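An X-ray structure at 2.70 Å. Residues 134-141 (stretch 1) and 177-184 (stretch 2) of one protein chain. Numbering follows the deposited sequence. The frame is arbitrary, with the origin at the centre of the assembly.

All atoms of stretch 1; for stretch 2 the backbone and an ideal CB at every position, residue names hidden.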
ATOM      1  N   VAL B 134     -26.806  40.638 -50.886  1.00 71.35           N
ATOM      2  CA  VAL B 134     -25.850  40.734 -51.974  1.00 66.13           C
ATOM      3  C   VAL B 134     -25.623  39.380 -52.668  1.00 69.58           C
ATOM      4  O   VAL B 134     -25.975  39.193 -53.838  1.00 80.30           O
ATOM      5  CB  VAL B 134     -24.491  41.271 -51.483  1.00 80.20           C
ATOM      6  CG1 VAL B 134     -23.503  41.312 -52.647  1.00 73.53           C
ATOM      7  CG2 VAL B 134     -24.623  42.659 -50.836  1.00 70.91           C
ATOM      8  N   ARG B 135     -25.031  38.431 -51.954  1.00 78.45           N
ATOM      9  CA  ARG B 135     -24.801  37.112 -52.534  1.00 85.27           C
ATOM     10  C   ARG B 135     -24.897  36.008 -51.488  1.00 78.38           C
ATOM     11  O   ARG B 135     -25.323  36.253 -50.365  1.00 65.53           O
ATOM     12  CB  ARG B 135     -23.437  37.054 -53.218  1.00 90.46           C
ATOM     13  CG  ARG B 135     -22.312  37.605 -52.370  1.00 82.73           C
ATOM     14  CD  ARG B 135     -21.021  36.862 -52.595  1.00 93.96           C
ATOM     15  NE  ARG B 135     -20.726  36.729 -54.013  1.00113.07           N
ATOM     16  CZ  ARG B 135     -19.837  35.875 -54.499  1.00110.15           C
ATOM     17  NH1 ARG B 135     -19.161  35.085 -53.675  1.00 97.58           N
ATOM     18  NH2 ARG B 135     -19.626  35.809 -55.805  1.00 85.82           N
ATOM     19  N   SER B 136     -24.530  34.785 -51.866  1.00 79.30           N
ATOM     20  CA  SER B 136     -24.553  33.670 -50.921  1.00 76.32           C
ATOM     21  C   SER B 136     -23.211  32.949 -50.892  1.00 80.46           C
ATOM     22  O   SER B 136     -22.587  32.738 -51.931  1.00 70.99           O
ATOM     23  CB  SER B 136     -25.674  32.685 -51.269  1.00 77.38           C
ATOM     24  OG  SER B 136     -26.943  33.310 -51.200  1.00 81.78           O
ATOM     25  N   ILE B 137     -22.767  32.586 -49.694  1.00 83.47           N
ATOM     26  CA  ILE B 137     -21.541  31.817 -49.519  1.00 71.00           C
ATOM     27  C   ILE B 137     -21.891  30.368 -49.205  1.00 63.62           C
ATOM     28  O   ILE B 137     -22.495  30.077 -48.173  1.00 67.53           O
ATOM     29  CB  ILE B 137     -20.661  32.392 -48.394  1.00 68.53           C
ATOM     30  CG1 ILE B 137     -20.360  33.870 -48.653  1.00 75.97           C
ATOM     31  CG2 ILE B 137     -19.375  31.592 -48.266  1.00 68.34           C
ATOM     32  CD1 ILE B 137     -19.504  34.516 -47.585  1.00 52.38           C
ATOM     33  N   TYR B 138     -21.512  29.462 -50.100  1.00 61.28           N
ATOM     34  CA  TYR B 138     -21.870  28.055 -49.959  1.00 68.29           C
ATOM     35  C   TYR B 138     -20.915  27.323 -49.023  1.00 60.55           C
ATOM     36  O   TYR B 138     -19.702  27.331 -49.227  1.00 56.79           O
ATOM     37  CB  TYR B 138     -21.893  27.371 -51.328  1.00 69.31           C
ATOM     38  CG  TYR B 138     -22.988  27.869 -52.248  1.00 86.19           C
ATOM     39  CD1 TYR B 138     -24.039  28.635 -51.760  1.00 86.75           C
ATOM     40  CD2 TYR B 138     -22.967  27.573 -53.605  1.00 82.07           C
ATOM     41  CE1 TYR B 138     -25.039  29.092 -52.597  1.00 84.41           C
ATOM     42  CE2 TYR B 138     -23.964  28.025 -54.450  1.00 77.38           C
ATOM     43  CZ  TYR B 138     -24.997  28.785 -53.940  1.00 88.76           C
ATOM     44  OH  TYR B 138     -25.991  29.237 -54.777  1.00 87.64           O
ATOM     45  N   THR B 139     -21.473  26.690 -47.995  1.00 74.02           N
ATOM     46  CA  THR B 139     -20.670  25.978 -47.008  1.00 66.88           C
ATOM     47  C   THR B 139     -20.243  24.605 -47.519  1.00 65.94           C
ATOM     48  O   THR B 139     -20.590  24.209 -48.632  1.00 58.19           O
ATOM     49  CB  THR B 139     -21.431  25.810 -45.680  1.00 56.97           C
ATOM     50  OG1 THR B 139     -22.571  24.966 -45.881  1.00 65.25           O
ATOM     51  CG2 THR B 139     -21.890  27.161 -45.154  1.00 50.17           C
ATOM     52  N   SER B 140     -19.490  23.881 -46.695  1.00 67.59           N
ATOM     53  CA  SER B 140     -18.975  22.571 -47.077  1.00 55.94           C
ATOM     54  C   SER B 140     -20.038  21.484 -46.961  1.00 66.54           C
ATOM     55  O   SER B 140     -19.987  20.478 -47.669  1.00 53.06           O
ATOM     56  CB  SER B 140     -17.760  22.207 -46.221  1.00 53.75           C
ATOM     57  OG  SER B 140     -16.732  23.171 -46.366  1.00 60.89           O
ATOM     58  N   ASP B 141     -20.999  21.688 -46.067  1.00 52.41           N
ATOM     59  CA  ASP B 141     -22.086  20.733 -45.896  1.00 56.24           C
ATOM     60  C   ASP B 141     -23.373  21.439 -45.484  1.00 65.86           C
ATOM     61  O   ASP B 141     -23.396  22.658 -45.306  1.00 58.24           O
ATOM     62  CB  ASP B 141     -21.708  19.668 -44.864  1.00 50.89           C
ATOM     63  CG  ASP B 141     -22.183  18.280 -45.257  1.00 56.19           C
ATOM     64  OD1 ASP B 141     -23.203  18.179 -45.972  1.00 64.33           O
ATOM     65  OD2 ASP B 141     -21.535  17.293 -44.854  1.00 65.28           O
ATOM     66  N   UNK B 177     -12.358  37.443 -49.055  1.00 76.42           N
ATOM     67  CA  UNK B 177     -12.439  36.497 -50.165  1.00 76.90           C
ATOM     68  C   UNK B 177     -13.863  35.986 -50.389  1.00 85.12           C
ATOM     69  O   UNK B 177     -14.323  35.885 -51.527  1.00 82.04           O
ATOM     70  CB  UNK B 177     -11.500  35.316 -49.911  1.00 76.90           C
ATOM     71  N   UNK B 178     -14.557  35.665 -49.300  1.00 78.27           N
ATOM     72  CA  UNK B 178     -15.920  35.167 -49.375  1.00 75.96           C
ATOM     73  C   UNK B 178     -16.022  33.705 -49.772  1.00 81.94           C
ATOM     74  O   UNK B 178     -17.011  33.287 -50.375  1.00 73.05           O
ATOM     75  CB  UNK B 178     -16.718  36.014 -50.368  1.00 75.96           C
ATOM     76  N   UNK B 179     -14.995  32.925 -49.443  1.00 75.23           N
ATOM     77  CA  UNK B 179     -14.961  31.501 -49.783  1.00 78.74           C
ATOM     78  C   UNK B 179     -14.450  30.654 -48.619  1.00 82.38           C
ATOM     79  O   UNK B 179     -13.919  31.186 -47.643  1.00 79.65           O
ATOM     80  CB  UNK B 179     -14.083  31.274 -51.015  1.00 78.74           C
ATOM     81  N   UNK B 180     -14.609  29.336 -48.723  1.00 68.67           N
ATOM     82  CA  UNK B 180     -14.149  28.440 -47.667  1.00 74.38           C
ATOM     83  C   UNK B 180     -12.642  28.184 -47.762  1.00 74.81           C
ATOM     84  O   UNK B 180     -12.149  27.647 -48.755  1.00 83.18           O
ATOM     85  CB  UNK B 180     -14.911  27.115 -47.734  1.00 74.38           C
ATOM     86  N   UNK B 181     -11.906  28.592 -46.731  1.00 77.88           N
ATOM     87  CA  UNK B 181     -10.486  28.257 -46.634  1.00 72.74           C
ATOM     88  C   UNK B 181     -10.236  26.864 -46.040  1.00 73.17           C
ATOM     89  O   UNK B 181      -9.373  26.130 -46.521  1.00 72.69           O
ATOM     90  CB  UNK B 181      -9.769  29.310 -45.786  1.00 72.74           C
ATOM     91  N   UNK B 182     -10.983  26.506 -44.998  1.00 69.81           N
ATOM     92  CA  UNK B 182     -10.757  25.248 -44.288  1.00 69.96           C
ATOM     93  C   UNK B 182     -12.034  24.706 -43.645  1.00 73.77           C
ATOM     94  O   UNK B 182     -12.927  25.469 -43.279  1.00 71.14           O
ATOM     95  CB  UNK B 182      -9.682  25.441 -43.216  1.00 69.96           C
ATOM     96  N   UNK B 183     -12.108  23.385 -43.507  1.00 66.07           N
ATOM     97  CA  UNK B 183     -13.215  22.737 -42.813  1.00 63.12           C
ATOM     98  C   UNK B 183     -12.709  21.779 -41.737  1.00 58.80           C
ATOM     99  O   UNK B 183     -11.976  20.836 -42.036  1.00 68.48           O
ATOM    100  CB  UNK B 183     -14.100  21.987 -43.811  1.00 63.12           C
ATOM    101  N   UNK B 184     -13.102  22.018 -40.489  1.00 58.74           N
ATOM    102  CA  UNK B 184     -12.626  21.186 -39.387  1.00 53.91           C
ATOM    103  C   UNK B 184     -13.746  20.362 -38.760  1.00 57.17           C
ATOM    104  O   UNK B 184     -14.739  20.901 -38.280  1.00 44.10           O
ATOM    105  CB  UNK B 184     -11.969  22.061 -38.318  1.00 53.91           C
TER

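The two stretches run nearly the same way, 12° apart end to end, but no hydrogen bond joins them, so any rules here are rules of packing.

Position 177 has nothing of stretch 1 within 5.5 Å of its ideal CB. Stretch 1 sets no demand, and almost any residue would serve; it is Ser177, with chi1 in t and no contact across the gap.

At position 178 the CA lies 6.5 Å from the CA of Ile137, and the ideal CB would point toward stretch 1, 4.2 Å from Ile137 CD1 and 4.2 Å from Arg135 NH1. Those distances alone would admit a small side chain such as alanine. The backbone argues further: phi/psi of 78/28 favours glycine, with asparagine or aspartate as the usual alternatives. The residue is Gly178, and its backbone makes the contact. Its carbonyl O sits 3.6 Å from Ile137 CG2 and 4.3 Å from Arg135 NH1, near the plane of the guanidinium at its edge. The second distance is too long for a hydrogen bond.

At position 179 the CA-to-CB bond turns away, and stretch 1 constrains neither size nor charge. A long polar chain is as good as any, and Arg179 takes the place.

Position 180 faces back toward stretch 1. Its ideal CB lies 4.6 Å from Ser140 OG and 5.0 Å from Tyr138 O, which leaves room for a modest side chain. Extended angles of -80/117 suit a beta-branched residue; valine, isoleucine or threonine would all be reasonable. Val180, with chi1 in m, brings CG1 to 3.9 Å from Tyr138 O and 4.2 Å from Ser140 OG. Methyl packing against oxygens fills space without asking for a partner.

Positions 181 and 182 have no atom of stretch 1 within 5.5 Å of their ideal CBs, so the choice is free on this side. They are Val181 and Glu182; at 182 the CA-to-CB bond points away from stretch 1, and Glu182 makes no contact across the gap.

Position 183 again points toward stretch 1, its ideal CB 3.9 Å from Ser140 OG. Beside a hydroxyl, small or polar residues such as serine, threonine or asparagine fit, as would alanine. In Asn183 it is CB that makes the closest approach, 3.9 Å from Ser140 OG.

Position 184 is out of reach of stretch 1, which leaves its size and charge open; polar or apolar would do. Arg184 NE forms a salt bridge with Glu182 OE2 at 3.3 Å, though the hydrogen bonds from Arg184 NE and NH2 to Glu182 OE2 are both weak.

Stretch 2 177-184: SGRVVENR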
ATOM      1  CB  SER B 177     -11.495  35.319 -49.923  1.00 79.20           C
ATOM      2  OG  SER B 177     -11.479  34.441 -51.033  1.00 81.59           O
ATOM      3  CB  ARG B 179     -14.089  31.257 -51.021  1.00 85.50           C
ATOM      4  CG  ARG B 179     -13.931  32.453 -51.947  1.00 98.00           C
ATOM      5  CD  ARG B 179     -12.781  32.242 -52.911  1.00102.13           C
ATOM      6  NE  ARG B 179     -12.864  30.949 -53.581  1.00118.32           N
ATOM      7  CZ  ARG B 179     -11.921  30.464 -54.381  1.00113.99           C
ATOM      8  NH1 ARG B 179     -10.821  31.166 -54.611  1.00104.97           N
ATOM      9  NH2 ARG B 179     -12.078  29.276 -54.948  1.00103.06           N
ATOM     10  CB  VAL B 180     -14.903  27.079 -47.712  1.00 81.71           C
ATOM     11  CG1 VAL B 180     -16.327  27.234 -47.220  1.00 56.86           C
ATOM     12  CG2 VAL B 180     -14.910  26.502 -49.125  1.00 81.16           C
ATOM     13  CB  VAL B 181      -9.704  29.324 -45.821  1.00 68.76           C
ATOM     14  CG1 VAL B 181      -9.685  30.647 -46.571  1.00 57.53           C
ATOM     15  CG2 VAL B 181     -10.303  29.516 -44.437  1.00 72.41           C
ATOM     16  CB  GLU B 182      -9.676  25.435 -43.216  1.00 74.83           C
ATOM     17  CG  GLU B 182      -9.096  24.138 -42.665  1.00 67.93           C
ATOM     18  CD  GLU B 182      -8.036  24.375 -41.605  1.00 92.77           C
ATOM     19  OE1 GLU B 182      -7.191  23.480 -41.393  1.00 89.14           O
ATOM     20  OE2 GLU B 182      -8.050  25.457 -40.980  1.00 89.53           O
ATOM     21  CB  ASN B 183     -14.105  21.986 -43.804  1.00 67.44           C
ATOM     22  CG  ASN B 183     -15.164  21.146 -43.117  1.00 63.40           C
ATOM     23  OD1 ASN B 183     -16.209  21.654 -42.710  1.00 59.69           O
ATOM     24  ND2 ASN B 183     -14.899  19.851 -42.985  1.00 60.50           N
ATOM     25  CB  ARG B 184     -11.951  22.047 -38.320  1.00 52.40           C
ATOM     26  CG  ARG B 184     -10.632  22.646 -38.771  1.00 73.79           C
ATOM     27  CD  ARG B 184      -9.954  23.410 -37.650  1.00 67.38           C
ATOM     28  NE  ARG B 184      -8.707  24.025 -38.093  1.00 64.71           N
ATOM     29  CZ  ARG B 184      -7.952  24.811 -37.333  1.00 83.30           C
ATOM     30  NH1 ARG B 184      -8.318  25.082 -36.087  1.00 66.00           N
ATOM     31  NH2 ARG B 184      -6.832  25.329 -37.819  1.00 88.00           N
TER
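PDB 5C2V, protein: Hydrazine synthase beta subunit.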